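Local atomic coordinates of probable zinc protease (Pseudomonas aeruginosa, PDB entry 4NNZ), a protein that is one subunit of a heterodimeric zinc protease and probably takes part in metal-dependent peptide hydrolysis, as a member of the M16 peptidase family. Residues Gly331-Lys334 with Gln335-Asp338; Arg407-Thr411 with Pro412-Thr416. All coordinates share one frame; numbering follows the deposited sequence.

Interaction 1 of 2, residues Gly331-Lys334 with Gln335-Asp338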
ATOM      1  N   GLY A 331     -27.984   1.942 -14.199  1.00 40.74           N
ATOM      2  CA  GLY A 331     -28.615   0.662 -14.322  1.00 40.47           C
ATOM      3  C   GLY A 331     -28.183  -0.400 -13.343  1.00 47.53           C
ATOM      4  O   GLY A 331     -28.990  -1.136 -12.866  1.00 54.20           O
ATOM      5  N   LEU A 332     -26.906  -0.502 -13.071  1.00 45.84           N
ATOM      6  CA  LEU A 332     -26.431  -1.418 -12.079  1.00 45.21           C
ATOM      7  C   LEU A 332     -26.919  -1.099 -10.689  1.00 47.10           C
ATOM      8  O   LEU A 332     -27.258  -1.983  -9.954  1.00 50.79           O
ATOM      9  CB  LEU A 332     -24.921  -1.484 -12.108  1.00 45.41           C
ATOM     10  CG  LEU A 332     -24.373  -2.135 -13.361  1.00 47.57           C
ATOM     11  CD1 LEU A 332     -22.922  -1.825 -13.567  1.00 52.93           C
ATOM     12  CD2 LEU A 332     -24.586  -3.623 -13.386  1.00 45.70           C
ATOM     13  N   TRP A 333     -26.948   0.162 -10.319  1.00 46.48           N
ATOM     14  CA  TRP A 333     -27.415   0.536  -9.009  1.00 44.17           C
ATOM     15  C   TRP A 333     -28.865   0.155  -8.863  1.00 43.29           C
ATOM     16  O   TRP A 333     -29.281  -0.261  -7.827  1.00 44.35           O
ATOM     17  CB  TRP A 333     -27.198   2.012  -8.740  1.00 43.82           C
ATOM     18  CG  TRP A 333     -25.905   2.349  -8.086  1.00 44.47           C
ATOM     19  CD1 TRP A 333     -24.932   3.096  -8.607  1.00 43.40           C
ATOM     20  CD2 TRP A 333     -25.460   1.970  -6.793  1.00 42.28           C
ATOM     21  NE1 TRP A 333     -23.909   3.206  -7.751  1.00 42.31           N
ATOM     22  CE2 TRP A 333     -24.210   2.522  -6.618  1.00 41.65           C
ATOM     23  CE3 TRP A 333     -26.002   1.218  -5.767  1.00 43.99           C
ATOM     24  CZ2 TRP A 333     -23.491   2.349  -5.475  1.00 43.52           C
ATOM     25  CZ3 TRP A 333     -25.288   1.047  -4.646  1.00 44.55           C
ATOM     26  CH2 TRP A 333     -24.051   1.607  -4.497  1.00 46.19           C
ATOM     27  N   LYS A 334     -29.622   0.266  -9.927  1.00 42.58           N
ATOM     28  CA  LYS A 334     -31.010  -0.083  -9.886  1.00 46.66           C
ATOM     29  C   LYS A 334     -31.194  -1.532  -9.556  1.00 45.64           C
ATOM     30  O   LYS A 334     -32.017  -1.884  -8.766  1.00 47.13           O
ATOM     31  CB  LYS A 334     -31.619   0.167 -11.242  1.00 51.75           C
ATOM     32  CG  LYS A 334     -32.843   1.034 -11.214  1.00 56.87           C
ATOM     33  CD  LYS A 334     -33.617   0.934 -12.508  1.00 64.96           C
ATOM     34  CE  LYS A 334     -34.697  -0.132 -12.458  1.00 65.14           C
ATOM     35  NZ  LYS A 334     -36.018   0.353 -12.925  1.00 61.24           N
ATOM     36  N   GLN A 335     -30.426  -2.376 -10.190  1.00 42.52           N
ATOM     37  CA  GLN A 335     -30.438  -3.776  -9.888  1.00 43.12           C
ATOM     38  C   GLN A 335     -29.962  -4.107  -8.502  1.00 42.70           C
ATOM     39  O   GLN A 335     -30.484  -4.975  -7.884  1.00 45.83           O
ATOM     40  CB  GLN A 335     -29.644  -4.521 -10.932  1.00 45.40           C
ATOM     41  CG  GLN A 335     -30.187  -4.294 -12.314  1.00 48.69           C
ATOM     42  CD  GLN A 335     -31.661  -4.579 -12.400  1.00 49.84           C
ATOM     43  OE1 GLN A 335     -32.130  -5.538 -11.832  1.00 51.87           O
ATOM     44  NE2 GLN A 335     -32.392  -3.743 -13.097  1.00 45.38           N
ATOM     45  N   LEU A 336     -28.940  -3.438  -8.029  1.00 45.68           N
ATOM     46  CA  LEU A 336     -28.522  -3.594  -6.661  1.00 43.87           C
ATOM     47  C   LEU A 336     -29.564  -3.130  -5.681  1.00 44.41           C
ATOM     48  O   LEU A 336     -29.740  -3.735  -4.679  1.00 43.18           O
ATOM     49  CB  LEU A 336     -27.208  -2.896  -6.409  1.00 44.77           C
ATOM     50  CG  LEU A 336     -26.044  -3.404  -7.238  1.00 43.25           C
ATOM     51  CD1 LEU A 336     -24.874  -2.460  -7.235  1.00 44.02           C
ATOM     52  CD2 LEU A 336     -25.609  -4.762  -6.789  1.00 43.94           C
ATOM     53  N   ASP A 337     -30.258  -2.049  -5.975  1.00 43.48           N
ATOM     54  CA  ASP A 337     -31.334  -1.579  -5.126  1.00 50.10           C
ATOM     55  C   ASP A 337     -32.479  -2.566  -5.028  1.00 46.61           C
ATOM     56  O   ASP A 337     -33.062  -2.743  -3.990  1.00 41.72           O
ATOM     57  CB  ASP A 337     -31.837  -0.224  -5.578  1.00 53.10           C
ATOM     58  CG  ASP A 337     -31.037   0.894  -5.009  1.00 63.37           C
ATOM     59  OD1 ASP A 337     -30.527   0.750  -3.901  1.00 67.18           O
ATOM     60  OD2 ASP A 337     -30.890   1.926  -5.674  1.00 74.23           O
ATOM     61  N   ASP A 338     -32.760  -3.233  -6.116  1.00 46.77           N
ATOM     62  CA  ASP A 338     -33.859  -4.138  -6.143  1.00 53.47           C
ATOM     63  C   ASP A 338     -33.638  -5.208  -5.121  1.00 51.94           C
ATOM     64  O   ASP A 338     -34.555  -5.627  -4.477  1.00 51.81           O
ATOM     65  CB  ASP A 338     -33.979  -4.740  -7.521  1.00 56.37           C
ATOM     66  CG  ASP A 338     -35.058  -5.775  -7.617  1.00 67.42           C
ATOM     67  OD1 ASP A 338     -35.072  -6.723  -6.837  1.00 72.99           O
ATOM     68  OD2 ASP A 338     -35.905  -5.671  -8.511  1.00 73.73           O
TER
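Trp333 and Leu336, one helical turn apart, form the apolar side of this stretch: CD1 of Leu336 sits 4.1 Å from CE3 of the indole, near the rim of the ring system rather than over its middle. Leu336 turns its CG back beside its own backbone N (chi1 -61°), which brings CG to 3.3 Å from the carbonyl O of Leu332, the same oxygen that accepts the Leu336 N-H. That bond is short and fairly straight, 2.9 Å from Leu336 N to Leu332 O with 166° at the hydrogen. It is one of four successive i to i+4 bonds here, the regular alpha-helical pattern of helix 325-341, which packs on strand 246-253: Leu332 and Trp333 both touch Met249, and Leu336 touches Phe251. Leu332 also reaches Leu283 and Leu287 of helix 282-288. Gln335 and Asp338 are polar groups held against that same helix: Asp338 OD2 forms a salt bridge with Arg286, whose NH1 also donates a weak hydrogen bond to Gln335 OE1. The loose, solvent side belongs to Lys334, which is exposed and points away from the following turn. The bond from Asp338 N to Lys334 O, 3.1 Å long, is more bent at 142°.

Interaction 2 of 2, residues Arg407-Thr411 with Pro412-Thr416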
ATOM      1  N   ARG A 407     -28.072  -4.920   1.579  1.00 44.21           N
ATOM      2  CA  ARG A 407     -28.251  -3.657   2.229  1.00 49.99           C
ATOM      3  C   ARG A 407     -27.004  -3.193   2.892  1.00 45.96           C
ATOM      4  O   ARG A 407     -26.741  -2.024   2.965  1.00 43.73           O
ATOM      5  CB  ARG A 407     -29.322  -3.743   3.277  1.00 58.49           C
ATOM      6  CG  ARG A 407     -30.727  -3.775   2.752  1.00 66.19           C
ATOM      7  CD  ARG A 407     -31.626  -4.290   3.840  1.00 74.31           C
ATOM      8  NE  ARG A 407     -31.790  -3.270   4.847  1.00 79.18           N
ATOM      9  CZ  ARG A 407     -32.409  -2.127   4.612  1.00 92.69           C
ATOM     10  NH1 ARG A 407     -32.924  -1.904   3.407  1.00 90.39           N
ATOM     11  NH2 ARG A 407     -32.520  -1.214   5.570  1.00 89.18           N
ATOM     12  N   THR A 408     -26.317  -4.129   3.499  1.00 44.49           N
ATOM     13  CA  THR A 408     -25.106  -3.854   4.191  1.00 41.76           C
ATOM     14  C   THR A 408     -23.975  -3.440   3.297  1.00 41.64           C
ATOM     15  O   THR A 408     -23.300  -2.500   3.578  1.00 46.06           O
ATOM     16  CB  THR A 408     -24.721  -5.072   5.023  1.00 46.52           C
ATOM     17  OG1 THR A 408     -25.825  -5.420   5.840  1.00 50.52           O
ATOM     18  CG2 THR A 408     -23.578  -4.796   5.907  1.00 46.17           C
ATOM     19  N   TYR A 409     -23.758  -4.163   2.222  1.00 42.36           N
ATOM     20  CA  TYR A 409     -22.546  -3.986   1.462  1.00 39.42           C
ATOM     21  C   TYR A 409     -22.570  -3.154   0.207  1.00 38.42           C
ATOM     22  O   TYR A 409     -21.574  -2.605  -0.156  1.00 36.93           O
ATOM     23  CB  TYR A 409     -21.888  -5.318   1.234  1.00 39.28           C
ATOM     24  CG  TYR A 409     -21.478  -5.948   2.514  1.00 39.38           C
ATOM     25  CD1 TYR A 409     -20.421  -5.464   3.224  1.00 42.07           C
ATOM     26  CD2 TYR A 409     -22.164  -7.007   3.026  1.00 40.12           C
ATOM     27  CE1 TYR A 409     -20.048  -6.028   4.409  1.00 42.14           C
ATOM     28  CE2 TYR A 409     -21.800  -7.576   4.204  1.00 43.06           C
ATOM     29  CZ  TYR A 409     -20.743  -7.084   4.887  1.00 43.44           C
ATOM     30  OH  TYR A 409     -20.390  -7.644   6.062  1.00 44.34           O
ATOM     31  N   PHE A 410     -23.701  -3.058  -0.436  1.00 40.52           N
ATOM     32  CA  PHE A 410     -23.750  -2.298  -1.641  1.00 41.13           C
ATOM     33  C   PHE A 410     -24.025  -0.851  -1.353  1.00 41.34           C
ATOM     34  O   PHE A 410     -24.960  -0.299  -1.815  1.00 46.13           O
ATOM     35  CB  PHE A 410     -24.766  -2.897  -2.589  1.00 45.14           C
ATOM     36  CG  PHE A 410     -24.436  -4.289  -3.002  1.00 46.96           C
ATOM     37  CD1 PHE A 410     -23.134  -4.669  -3.134  1.00 47.21           C
ATOM     38  CD2 PHE A 410     -25.412  -5.206  -3.238  1.00 47.85           C
ATOM     39  CE1 PHE A 410     -22.799  -5.933  -3.489  1.00 46.57           C
ATOM     40  CE2 PHE A 410     -25.087  -6.482  -3.601  1.00 50.37           C
ATOM     41  CZ  PHE A 410     -23.775  -6.845  -3.726  1.00 49.24           C
ATOM     42  N   THR A 411     -23.140  -0.235  -0.614  1.00 38.02           N
ATOM     43  CA  THR A 411     -23.248   1.134  -0.251  1.00 38.26           C
ATOM     44  C   THR A 411     -22.175   1.908  -0.959  1.00 39.77           C
ATOM     45  O   THR A 411     -21.146   1.376  -1.241  1.00 42.30           O
ATOM     46  CB  THR A 411     -23.046   1.288   1.241  1.00 40.11           C
ATOM     47  OG1 THR A 411     -21.690   1.061   1.561  1.00 39.55           O
ATOM     48  CG2 THR A 411     -23.844   0.308   1.965  1.00 40.50           C
ATOM     49  N   PRO A 412     -22.388   3.170  -1.228  1.00 39.87           N
ATOM     50  CA  PRO A 412     -21.388   3.946  -1.932  1.00 39.70           C
ATOM     51  C   PRO A 412     -20.144   4.090  -1.129  1.00 38.52           C
ATOM     52  O   PRO A 412     -19.124   4.303  -1.678  1.00 41.86           O
ATOM     53  CB  PRO A 412     -22.058   5.273  -2.123  1.00 39.28           C
ATOM     54  CG  PRO A 412     -23.469   4.945  -2.222  1.00 41.55           C
ATOM     55  CD  PRO A 412     -23.709   3.771  -1.358  1.00 42.21           C
ATOM     56  N   SER A 413     -20.236   3.956   0.167  1.00 39.40           N
ATOM     57  CA  SER A 413     -19.084   4.057   1.024  1.00 37.89           C
ATOM     58  C   SER A 413     -18.124   2.930   0.834  1.00 35.41           C
ATOM     59  O   SER A 413     -17.041   3.001   1.285  1.00 36.83           O
ATOM     60  CB  SER A 413     -19.477   4.170   2.476  1.00 36.66           C
ATOM     61  OG  SER A 413     -20.307   3.129   2.859  1.00 36.77           O
ATOM     62  N   ARG A 414     -18.553   1.877   0.188  1.00 35.38           N
ATOM     63  CA  ARG A 414     -17.725   0.724   0.014  1.00 35.87           C
ATOM     64  C   ARG A 414     -17.283   0.546  -1.408  1.00 33.65           C
ATOM     65  O   ARG A 414     -16.694  -0.417  -1.731  1.00 31.08           O
ATOM     66  CB  ARG A 414     -18.468  -0.504   0.475  1.00 36.12           C
ATOM     67  CG  ARG A 414     -18.741  -0.522   1.942  1.00 37.45           C
ATOM     68  CD  ARG A 414     -19.842  -1.473   2.288  1.00 36.55           C
ATOM     69  NE  ARG A 414     -19.809  -1.796   3.688  1.00 40.34           N
ATOM     70  CZ  ARG A 414     -20.432  -1.118   4.630  1.00 39.02           C
ATOM     71  NH1 ARG A 414     -21.153  -0.091   4.326  1.00 42.08           N
ATOM     72  NH2 ARG A 414     -20.341  -1.487   5.873  1.00 39.50           N
ATOM     73  N   LEU A 415     -17.583   1.511  -2.236  1.00 34.20           N
ATOM     74  CA  LEU A 415     -17.428   1.400  -3.647  1.00 34.78           C
ATOM     75  C   LEU A 415     -16.178   2.024  -4.224  1.00 36.74           C
ATOM     76  O   LEU A 415     -15.855   3.128  -3.911  1.00 37.05           O
ATOM     77  CB  LEU A 415     -18.631   2.030  -4.311  1.00 35.28           C
ATOM     78  CG  LEU A 415     -18.554   2.265  -5.798  1.00 37.54           C
ATOM     79  CD1 LEU A 415     -18.714   0.957  -6.519  1.00 37.85           C
ATOM     80  CD2 LEU A 415     -19.624   3.215  -6.220  1.00 38.82           C
ATOM     81  N   THR A 416     -15.491   1.275  -5.071  1.00 35.93           N
ATOM     82  CA  THR A 416     -14.512   1.776  -5.998  1.00 34.87           C
ATOM     83  C   THR A 416     -15.066   1.538  -7.377  1.00 36.52           C
ATOM     84  O   THR A 416     -15.364   0.451  -7.738  1.00 34.66           O
ATOM     85  CB  THR A 416     -13.199   1.015  -5.914  1.00 34.35           C
ATOM     86  OG1 THR A 416     -12.836   0.821  -4.570  1.00 33.58           O
ATOM     87  CG2 THR A 416     -12.132   1.756  -6.554  1.00 34.92           C
TER
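Arg414 lays its side chain back across the turn toward Tyr409 and Thr411, where helix 399-409 gives way to strand 415-422 through an inverse gamma turn centred on Phe410 and a short 3-10 segment, 412-414. From CG to NE the arginine chain is extended, and its guanidinium stands almost perpendicular to the Tyr409 ring, the two planes 86° apart. NE comes within 3.7 Å of Tyr409 CD1, while Thr408 CG2 lies over the centre of one face of the same ring. The carbonyl O of Thr408 sits above one face of the guanidinium, a poor direction for an N-H, and is not hydrogen-bonded to NH1. Thr411 instead meets the group at its edge: OG1 lies in the guanidinium plane and accepts a nearly straight bond of 3.0 Å from Arg414 NH1. The Thr411 hydroxyl oxygen stands between its own backbone N and carbonyl carbon (chi1 71°), a position from which it also gives its proton to Ser413 OG. Glu230 in turn hydrogen-bonds Ser413 OG and makes a weak, long ion pair with Arg414, so the acidic side chain backs this polar cluster. The backbone closes the turn as well: Arg414 N donates to Thr411 O over 3.0 Å, approaching from well above the carbonyl plane, 53° out of it.

Overall arrangement
Coming from the N terminus, the chain first reaches interaction 1, about two turns of helix 325-341, and then runs through three more helices and into helix 399-409, whose C-terminal end interaction 2 joins to strand 415-422. Each contact is local and closes no long loop; they follow in series, neither nesting nor crossing. Their centres are 12 Å apart, yet they touch: Trp333 CZ3 lies 3.2 Å from Phe410 O, and Leu336 CD2 is 3.6 Å from Phe410 CD2. Strand 246-253 is their common neighbour, pairing with strand 415-422 in the five-stranded sheet, so helix 325-341 and the C-terminal turn pack together against that sheet.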